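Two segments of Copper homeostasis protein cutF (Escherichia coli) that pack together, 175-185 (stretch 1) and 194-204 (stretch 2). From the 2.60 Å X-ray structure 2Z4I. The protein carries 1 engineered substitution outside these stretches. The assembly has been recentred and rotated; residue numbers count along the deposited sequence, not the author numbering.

Stretch 1, residues 175-185: LLSVEGHFTLE
Stretch 2 194-204: TKVLAPDTAGK

Two antiparallel strands, 175-185 and the one beginning at Thr194, run at 140° between their N-to-C directions, both in extended beta conformation. Thr194 opens the ladder opposite Glu185: Thr194 N to Glu185 O and Glu185 N to Thr194 O are both 3.0 Å hydrogen bonds. Lys195 (chi1 t, chi2 t) pairs with Leu184 without hydrogen bonds; its aliphatic CG lies 3.7 Å from Phe182 CD2. Val196 (p) faces Thr183 (t). Thr183 N donates to Val196 O at 2.8 Å, while the return bond, Val196 N to Thr183 O, also 2.8 Å, is weak at 130°; the methyls Val196 CG1 and Thr183 CG2 meet at 3.2 Å.

On the face shared with Phe182 and Lys195, Leu197 (t, p) sets CD1 over the Phe182 ring (m, chi2 90°), 4.1 Å from its centroid. Ala198 pairs with His181 through His181 N to Ala198 O (3.0 Å) and Ala198 N to His181 O (2.9 Å); its small CB sits over the imidazole face. Pro199, lacking an amide hydrogen, suits the non-hydrogen-bonded site opposite Gly180, CA to CA 4.2 Å. Asp200 (m) donates N to Glu179 O (2.8 Å) and receives His181 ND1 (chi1 p) at OD1, 2.5 Å, though OD1 is less surely placed. Thr201 CG2 packs 3.3 Å from Glu179 CB. Beyond Gly203, Lys204 O accepts Ser177 N at 3.2 Å.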

# COMPACT_ATOMS: atom_id res chain seq x y z
N LEU A 175 -12.00 -5.38 -32.28
CA LEU A 175 -11.86 -4.67 -31.01
C LEU A 175 -12.32 -5.64 -29.94
O LEU A 175 -13.29 -6.37 -30.14
CB LEU A 175 -12.74 -3.42 -30.97
CG LEU A 175 -12.57 -2.57 -29.70
CD1 LEU A 175 -11.28 -1.77 -29.81
CD2 LEU A 175 -13.76 -1.64 -29.50
N LEU A 176 -11.63 -5.65 -28.81
CA LEU A 176 -11.97 -6.57 -27.73
C LEU A 176 -11.79 -5.87 -26.41
O LEU A 176 -10.86 -5.09 -26.23
CB LEU A 176 -11.04 -7.80 -27.79
CG LEU A 176 -11.22 -9.06 -26.93
CD1 LEU A 176 -9.96 -9.29 -26.10
CD2 LEU A 176 -12.45 -8.97 -26.05
N SER A 177 -12.71 -6.13 -25.48
CA SER A 177 -12.64 -5.56 -24.14
C SER A 177 -12.55 -6.75 -23.18
O SER A 177 -13.52 -7.48 -23.01
CB SER A 177 -13.90 -4.77 -23.83
OG SER A 177 -13.92 -4.39 -22.47
N VAL A 178 -11.40 -6.94 -22.55
CA VAL A 178 -11.27 -8.07 -21.66
C VAL A 178 -10.51 -7.70 -20.41
O VAL A 178 -9.76 -6.71 -20.41
CB VAL A 178 -10.52 -9.23 -22.36
CG1 VAL A 178 -9.09 -8.81 -22.64
CG2 VAL A 178 -10.54 -10.48 -21.49
N GLU A 179 -10.71 -8.47 -19.35
CA GLU A 179 -9.98 -8.25 -18.11
C GLU A 179 -8.77 -9.16 -18.21
O GLU A 179 -8.87 -10.25 -18.76
CB GLU A 179 -10.82 -8.66 -16.90
CG GLU A 179 -11.74 -7.56 -16.42
CD GLU A 179 -12.48 -7.94 -15.15
OE1 GLU A 179 -11.82 -8.38 -14.18
OE2 GLU A 179 -13.72 -7.79 -15.14
N GLY A 180 -7.64 -8.71 -17.71
CA GLY A 180 -6.45 -9.54 -17.78
C GLY A 180 -5.27 -8.95 -17.05
O GLY A 180 -5.31 -7.80 -16.63
N HIS A 181 -4.22 -9.74 -16.90
CA HIS A 181 -3.00 -9.29 -16.24
C HIS A 181 -1.81 -9.78 -17.03
O HIS A 181 -1.94 -10.69 -17.85
CB HIS A 181 -2.93 -9.84 -14.81
CG HIS A 181 -3.07 -11.33 -14.74
ND1 HIS A 181 -4.28 -11.97 -14.88
CD2 HIS A 181 -2.14 -12.30 -14.57
CE1 HIS A 181 -4.09 -13.28 -14.80
NE2 HIS A 181 -2.80 -13.50 -14.61
N PHE A 182 -0.65 -9.18 -16.81
CA PHE A 182 0.54 -9.62 -17.53
C PHE A 182 1.26 -10.71 -16.77
O PHE A 182 1.35 -10.67 -15.55
CB PHE A 182 1.48 -8.46 -17.77
CG PHE A 182 0.94 -7.43 -18.70
CD1 PHE A 182 0.19 -6.37 -18.21
CD2 PHE A 182 1.14 -7.56 -20.07
CE1 PHE A 182 -0.35 -5.44 -19.08
CE2 PHE A 182 0.59 -6.64 -20.94
CZ PHE A 182 -0.15 -5.58 -20.45
N THR A 183 1.78 -11.68 -17.50
CA THR A 183 2.51 -12.76 -16.87
C THR A 183 3.70 -13.10 -17.72
O THR A 183 3.78 -12.67 -18.87
CB THR A 183 1.64 -13.99 -16.73
OG1 THR A 183 2.34 -14.97 -15.97
CG2 THR A 183 1.32 -14.56 -18.09
N LEU A 184 4.64 -13.85 -17.16
CA LEU A 184 5.83 -14.26 -17.89
C LEU A 184 5.61 -15.63 -18.48
O LEU A 184 5.14 -16.54 -17.79
CB LEU A 184 7.05 -14.30 -16.98
CG LEU A 184 7.58 -12.95 -16.48
CD1 LEU A 184 8.66 -13.17 -15.45
CD2 LEU A 184 8.10 -12.15 -17.64
N GLU A 185 5.95 -15.79 -19.75
CA GLU A 185 5.80 -17.07 -20.41
C GLU A 185 7.15 -17.45 -21.03
O GLU A 185 8.16 -16.80 -20.77
CB GLU A 185 4.72 -16.97 -21.49
CG GLU A 185 4.10 -18.30 -21.84
CD GLU A 185 2.83 -18.15 -22.66
OE1 GLU A 185 2.92 -17.55 -23.76
OE2 GLU A 185 1.76 -18.63 -22.21
N THR A 194 9.09 -14.06 -21.39
CA THR A 194 8.58 -12.85 -22.04
C THR A 194 7.15 -12.48 -21.61
O THR A 194 6.27 -13.33 -21.51
CB THR A 194 8.61 -12.99 -23.58
OG1 THR A 194 7.42 -13.63 -24.03
CG2 THR A 194 9.79 -13.85 -24.01
N LYS A 195 6.96 -11.19 -21.37
CA LYS A 195 5.67 -10.64 -20.96
C LYS A 195 4.57 -11.12 -21.92
O LYS A 195 4.79 -11.19 -23.12
CB LYS A 195 5.76 -9.11 -20.99
CG LYS A 195 4.73 -8.38 -20.15
CD LYS A 195 4.87 -6.87 -20.33
CE LYS A 195 4.47 -6.42 -21.74
NZ LYS A 195 4.42 -4.93 -21.90
N VAL A 196 3.40 -11.43 -21.38
CA VAL A 196 2.29 -11.90 -22.19
C VAL A 196 1.00 -11.59 -21.45
O VAL A 196 0.95 -11.66 -20.22
CB VAL A 196 2.36 -13.43 -22.41
CG1 VAL A 196 2.39 -14.15 -21.08
CG2 VAL A 196 1.16 -13.90 -23.19
N LEU A 197 -0.05 -11.26 -22.20
CA LEU A 197 -1.33 -10.94 -21.58
C LEU A 197 -2.17 -12.17 -21.34
O LEU A 197 -2.52 -12.88 -22.29
CB LEU A 197 -2.14 -9.97 -22.44
CG LEU A 197 -3.42 -9.49 -21.75
CD1 LEU A 197 -3.02 -8.58 -20.60
CD2 LEU A 197 -4.33 -8.73 -22.70
N ALA A 198 -2.51 -12.41 -20.08
CA ALA A 198 -3.33 -13.56 -19.71
C ALA A 198 -4.73 -13.07 -19.38
O ALA A 198 -4.91 -12.23 -18.50
CB ALA A 198 -2.72 -14.26 -18.50
N PRO A 199 -5.74 -13.56 -20.10
CA PRO A 199 -7.12 -13.12 -19.83
C PRO A 199 -7.63 -13.59 -18.47
O PRO A 199 -7.17 -14.60 -17.95
CB PRO A 199 -7.91 -13.70 -20.99
CG PRO A 199 -7.11 -14.96 -21.35
CD PRO A 199 -5.69 -14.44 -21.28
N ASP A 200 -8.58 -12.86 -17.88
CA ASP A 200 -9.16 -13.22 -16.59
C ASP A 200 -10.67 -13.38 -16.72
O ASP A 200 -11.34 -13.78 -15.75
CB ASP A 200 -8.91 -12.17 -15.52
CG ASP A 200 -7.48 -12.16 -15.02
OD1 ASP A 200 -6.65 -11.40 -15.58
OD2 ASP A 200 -7.18 -12.90 -14.04
N THR A 201 -11.21 -13.03 -17.88
CA THR A 201 -12.65 -13.14 -18.13
C THR A 201 -12.91 -13.41 -19.61
O THR A 201 -12.03 -13.20 -20.45
CB THR A 201 -13.41 -11.83 -17.78
OG1 THR A 201 -13.25 -10.88 -18.86
CG2 THR A 201 -12.88 -11.22 -16.51
N ALA A 202 -14.12 -13.86 -19.93
CA ALA A 202 -14.47 -14.10 -21.32
C ALA A 202 -14.38 -12.72 -21.97
O ALA A 202 -14.44 -11.70 -21.29
CB ALA A 202 -15.88 -14.62 -21.43
N GLY A 203 -14.23 -12.68 -23.28
CA GLY A 203 -14.14 -11.37 -23.90
C GLY A 203 -15.49 -10.83 -24.33
O GLY A 203 -16.53 -11.45 -24.14
N LYS A 204 -15.44 -9.65 -24.92
CA LYS A 204 -16.62 -8.98 -25.44
C LYS A 204 -16.10 -8.33 -26.69
O LYS A 204 -15.50 -7.26 -26.63
CB LYS A 204 -17.13 -7.93 -24.45